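Local coordinates for aldehyde dehydrogenase (Listeria monocytogenes, PDB 3K9D), which probably oxidises aldehydes with NAD or NADP as electron acceptor, at residues I116-P121 with S142-A147. Sequence-based numbering, arbitrary orientation.
Sequences IPSTNP and SPHPNA
Ile116 and Ser142 meet where two neighbouring parallel strands of a beta-alpha-beta crossover in the aldehyde dehydrogenase fold lead into their loops: strand 102-116 is connected by helix 121-134 to strand 138-143, and helix 148-164 follows. The case illustrates how neighbouring parallel strands can keep the loops that follow them in contact. Ile116 N donates to Ser142 O at 3.0 Å in a nearly straight bond (166°). Its carbonyl reaches onward to the backbone N of His144, but this second bond is weak and bent. With CG1 anti to the carbonyl carbon (chi1 -53°), the Ile116 side chain brushes Ser142 O through CB and then leads off to pack on helix 121-134 and on Ile151.

After Pro117 the main chain turns, and Ser118 comes to lie over the imidazole of His144. Its CB sits 3.7 Å from the ring centroid, a CH-pi contact over the face, while OG hovers above the same ring. The CG of His144 is anti to its backbone N (chi1 -169°), which swings the imidazole across to Ser118; ND1, accepting in the ring plane from Asn146 N at 3.2 Å, would restrain the ring's rotation. At the more exposed margin, one water bridges the loops, 2.8 Å from Ser118 OG and accepting from Asn146 ND2. Farther along, the beginnings of helices 121-134 and 148-164 are packed together, with Ala58 and Thr62 of helix 51-62 alongside: Pro121, which opens helix 121-134, touches Ala147, the residue just before helix 148-164, CB to CB at 3.8 Å.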
loop_
_atom_site.group_PDB
_atom_site.type_symbol
_atom_site.label_atom_id
_atom_site.label_comp_id
_atom_site.label_asym_id
_atom_site.label_seq_id
_atom_site.Cartn_x
_atom_site.Cartn_y
_atom_site.Cartn_z
ATOM N N ILE A 116 -4.062 -14.665 11.335
ATOM C CA ILE A 116 -4.661 -15.929 10.836
ATOM C C ILE A 116 -6.077 -16.171 11.382
ATOM O O ILE A 116 -6.248 -16.325 12.590
ATOM C CB ILE A 116 -3.790 -17.156 11.235
ATOM C CG1 ILE A 116 -2.339 -16.965 10.791
ATOM C CG2 ILE A 116 -4.382 -18.455 10.679
ATOM C CD1 ILE A 116 -2.185 -16.748 9.305
ATOM N N PRO A 117 -7.085 -16.252 10.491
ATOM C CA PRO A 117 -8.454 -16.497 10.944
ATOM C C PRO A 117 -8.685 -17.993 11.246
ATOM O O PRO A 117 -7.969 -18.852 10.718
ATOM C CB PRO A 117 -9.291 -16.055 9.743
ATOM C CG PRO A 117 -8.429 -16.414 8.552
ATOM C CD PRO A 117 -7.000 -16.160 9.017
ATOM N N SER A 118 -9.677 -18.298 12.078
ATOM C CA SER A 118 -10.011 -19.698 12.408
ATOM C C SER A 118 -10.722 -20.428 11.262
ATOM O O SER A 118 -10.851 -21.653 11.297
ATOM C CB SER A 118 -10.862 -19.785 13.680
ATOM O OG SER A 118 -12.094 -19.077 13.530
ATOM N N THR A 119 -11.175 -19.676 10.259
ATOM C CA THR A 119 -11.926 -20.231 9.128
ATOM C C THR A 119 -11.014 -20.960 8.134
ATOM O O THR A 119 -11.330 -22.068 7.697
ATOM C CB THR A 119 -12.773 -19.140 8.420
ATOM O OG1 THR A 119 -11.926 -18.059 8.007
ATOM C CG2 THR A 119 -13.857 -18.600 9.366
ATOM N N ASN A 120 -9.869 -20.352 7.805
ATOM C CA ASN A 120 -8.888 -20.968 6.897
ATOM C C ASN A 120 -7.482 -21.112 7.523
ATOM O O ASN A 120 -6.501 -20.704 6.902
ATOM C CB ASN A 120 -8.793 -20.172 5.569
ATOM C CG ASN A 120 -10.151 -19.962 4.876
ATOM O OD1 ASN A 120 -10.965 -20.873 4.782
ATOM N ND2 ASN A 120 -10.364 -18.757 4.341
ATOM N N PRO A 121 -7.363 -21.753 8.711
ATOM C CA PRO A 121 -6.178 -21.502 9.561
ATOM C C PRO A 121 -4.835 -22.081 9.128
ATOM O O PRO A 121 -3.840 -21.363 9.146
ATOM C CB PRO A 121 -6.579 -22.081 10.917
ATOM C CG PRO A 121 -7.625 -23.115 10.612
ATOM C CD PRO A 121 -8.267 -22.760 9.306
ATOM N N SER A 142 -0.189 -14.225 14.388
ATOM C CA SER A 142 -1.223 -14.079 15.391
ATOM C C SER A 142 -2.334 -15.098 15.104
ATOM O O SER A 142 -3.093 -14.940 14.142
ATOM C CB SER A 142 -1.802 -12.661 15.360
ATOM O OG SER A 142 -2.770 -12.514 16.366
ATOM N N PRO A 143 -2.415 -16.153 15.930
ATOM C CA PRO A 143 -3.434 -17.194 15.766
ATOM C C PRO A 143 -4.785 -16.813 16.346
ATOM O O PRO A 143 -4.862 -16.211 17.418
ATOM C CB PRO A 143 -2.835 -18.393 16.527
ATOM C CG PRO A 143 -1.970 -17.770 17.579
ATOM C CD PRO A 143 -1.501 -16.440 17.055
ATOM N N HIS A 144 -5.850 -17.147 15.628
ATOM C CA HIS A 144 -7.181 -17.061 16.194
ATOM C C HIS A 144 -7.196 -18.102 17.308
ATOM O O HIS A 144 -6.706 -19.212 17.100
ATOM C CB HIS A 144 -8.242 -17.343 15.125
ATOM C CG HIS A 144 -9.639 -17.027 15.562
ATOM N ND1 HIS A 144 -10.283 -17.724 16.561
ATOM C CD2 HIS A 144 -10.517 -16.092 15.129
ATOM C CE1 HIS A 144 -11.492 -17.221 16.740
ATOM N NE2 HIS A 144 -11.662 -16.235 15.877
ATOM N N PRO A 145 -7.692 -17.730 18.512
ATOM C CA PRO A 145 -7.616 -18.616 19.680
ATOM C C PRO A 145 -8.363 -19.944 19.515
ATOM O O PRO A 145 -7.982 -20.938 20.137
ATOM C CB PRO A 145 -8.237 -17.777 20.810
ATOM C CG PRO A 145 -9.037 -16.731 20.136
ATOM C CD PRO A 145 -8.322 -16.439 18.852
ATOM N N ASN A 146 -9.373 -19.963 18.642
ATOM C CA ASN A 146 -10.116 -21.184 18.322
ATOM C C ASN A 146 -9.399 -22.146 17.377
ATOM O O ASN A 146 -9.890 -23.245 17.115
ATOM C CB ASN A 146 -11.509 -20.836 17.798
ATOM C CG ASN A 146 -12.374 -20.198 18.860
ATOM O OD1 ASN A 146 -12.100 -20.328 20.056
ATOM N ND2 ASN A 146 -13.422 -19.513 18.437
ATOM N N ALA A 147 -8.236 -21.735 16.882
ATOM C CA ALA A 147 -7.435 -22.573 15.996
ATOM C C ALA A 147 -5.972 -22.629 16.434
ATOM O O ALA A 147 -5.104 -22.959 15.627
ATOM C CB ALA A 147 -7.546 -22.079 14.556
HETATM O O HOH W 1 -13.937 -19.323 15.642
#